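Local coordinates for kinesin-like protein (Caenorhabditis elegans, PDB 5X3E) that probably hydrolyses ATP to drive movement along microtubules, as a motor of the kinesin-6 family, at residues Asn113-Thr118 against Gly403-Val408. Numbering follows the deposited sequence.
Sequences NSLLFT and GKIRMV
Two neighbouring parallel strands in the central sheet of the kinesin motor domain, a P-loop NTPase fold, pair here in register; the first, 114-119, runs straight into what fits a Walker A P-loop. Five backbone hydrogen bonds join them: N of Lys404, Arg406 and Val408 donates to O of Asn113 (just before strand 114-119), Leu115 and Phe117, and N of Leu115 and Phe117 to O of Lys404 and Arg406. The straightest, Arg406 N to Leu115 O (2.9 Å, 169° at the hydrogen), lies almost along the carbonyl axis. The other edge of 114-119 bonds to strand 325-333, so 114-119 is interior. On the face of Leu115, Ile405, Phe117 and Met407, the Phe117 ring lies beside Ile405, whose CG2 meets CE2 of Phe117 at the ring edge, 4.1 Å away. Leu115 CD1 sits 4.0 Å above one face of that ring, offset toward its rim, while Met407 SD makes an oblique Met-aromatic contact. The other face looks onto helix 93-109; the Arg406 guanidinium forms salt bridges with Asp103 of that helix and Glu37 of strand 37-42. On this face Leu116, its CG anti to N (chi1 -165°), crosses Val408 obliquely, Leu116 CD2 lying 4.1 Å from Val408 CG2.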
# COMPACT_ATOMS: atom_id res chain seq x y z
N ASN A 113 -9.70 -1.76 7.16
CA ASN A 113 -8.36 -1.49 6.67
C ASN A 113 -7.86 -2.60 5.75
O ASN A 113 -8.29 -3.75 5.84
CB ASN A 113 -7.37 -1.31 7.82
CG ASN A 113 -7.69 -0.09 8.66
OD1 ASN A 113 -8.35 0.84 8.19
ND2 ASN A 113 -7.22 -0.08 9.90
N SER A 114 -6.94 -2.23 4.87
CA SER A 114 -6.42 -3.13 3.86
C SER A 114 -4.94 -2.85 3.65
O SER A 114 -4.49 -1.71 3.77
CB SER A 114 -7.17 -2.98 2.53
OG SER A 114 -8.58 -2.95 2.74
N LEU A 115 -4.19 -3.90 3.31
CA LEU A 115 -2.75 -3.80 3.09
C LEU A 115 -2.37 -4.63 1.87
O LEU A 115 -2.78 -5.78 1.75
CB LEU A 115 -1.98 -4.29 4.33
CG LEU A 115 -0.46 -4.41 4.23
CD1 LEU A 115 0.18 -3.10 3.83
CD2 LEU A 115 0.10 -4.88 5.56
N LEU A 116 -1.59 -4.04 0.97
CA LEU A 116 -1.18 -4.71 -0.26
C LEU A 116 0.32 -4.52 -0.48
O LEU A 116 0.80 -3.38 -0.51
CB LEU A 116 -1.97 -4.18 -1.46
CG LEU A 116 -1.97 -4.97 -2.77
CD1 LEU A 116 -3.18 -4.53 -3.53
CD2 LEU A 116 -0.73 -4.74 -3.62
N PHE A 117 1.04 -5.63 -0.62
CA PHE A 117 2.46 -5.64 -0.93
C PHE A 117 2.68 -6.08 -2.37
O PHE A 117 1.96 -6.94 -2.89
CB PHE A 117 3.24 -6.60 -0.04
CG PHE A 117 3.20 -6.28 1.42
CD1 PHE A 117 4.04 -5.31 1.96
CD2 PHE A 117 2.36 -6.97 2.27
CE1 PHE A 117 4.02 -5.03 3.31
CE2 PHE A 117 2.33 -6.70 3.61
CZ PHE A 117 3.17 -5.72 4.14
N THR A 118 3.70 -5.52 -3.01
CA THR A 118 4.30 -6.11 -4.20
C THR A 118 5.72 -6.55 -3.84
O THR A 118 6.51 -5.77 -3.32
CB THR A 118 4.33 -5.13 -5.39
OG1 THR A 118 4.98 -3.91 -5.02
CG2 THR A 118 2.92 -4.82 -5.86
N GLY A 403 -7.67 -6.26 9.81
CA GLY A 403 -7.74 -5.82 8.43
C GLY A 403 -7.48 -6.95 7.46
O GLY A 403 -7.43 -8.13 7.82
N LYS A 404 -7.28 -6.58 6.20
CA LYS A 404 -7.08 -7.52 5.11
C LYS A 404 -5.71 -7.32 4.48
O LYS A 404 -5.35 -6.19 4.14
CB LYS A 404 -8.18 -7.37 4.06
CG LYS A 404 -7.97 -8.19 2.80
CD LYS A 404 -8.24 -9.67 3.02
CE LYS A 404 -8.19 -10.42 1.70
NZ LYS A 404 -8.59 -11.84 1.82
N ILE A 405 -4.95 -8.40 4.34
CA ILE A 405 -3.62 -8.37 3.75
C ILE A 405 -3.64 -9.17 2.46
O ILE A 405 -4.10 -10.32 2.44
CB ILE A 405 -2.55 -8.92 4.70
CG1 ILE A 405 -2.57 -8.20 6.05
CG2 ILE A 405 -1.16 -8.81 4.08
CD1 ILE A 405 -1.53 -8.73 7.01
N ARG A 406 -3.16 -8.58 1.37
CA ARG A 406 -2.92 -9.31 0.13
C ARG A 406 -1.49 -9.04 -0.33
O ARG A 406 -1.08 -7.88 -0.44
CB ARG A 406 -3.92 -8.93 -0.97
CG ARG A 406 -3.60 -9.57 -2.32
CD ARG A 406 -4.77 -9.53 -3.31
NE ARG A 406 -5.95 -10.24 -2.84
CZ ARG A 406 -7.10 -9.66 -2.51
NH1 ARG A 406 -7.23 -8.34 -2.63
NH2 ARG A 406 -8.12 -10.38 -2.09
N MET A 407 -0.76 -10.11 -0.62
CA MET A 407 0.60 -10.00 -1.12
C MET A 407 0.65 -10.44 -2.58
O MET A 407 0.10 -11.50 -2.94
CB MET A 407 1.57 -10.84 -0.28
CG MET A 407 3.00 -10.79 -0.78
SD MET A 407 4.21 -10.84 0.56
CE MET A 407 3.34 -11.88 1.73
N VAL A 408 1.28 -9.63 -3.41
CA VAL A 408 1.44 -9.90 -4.83
C VAL A 408 2.91 -10.23 -5.06
O VAL A 408 3.77 -9.34 -5.02
CB VAL A 408 1.00 -8.72 -5.69
CG1 VAL A 408 1.21 -9.03 -7.16
CG2 VAL A 408 -0.45 -8.37 -5.41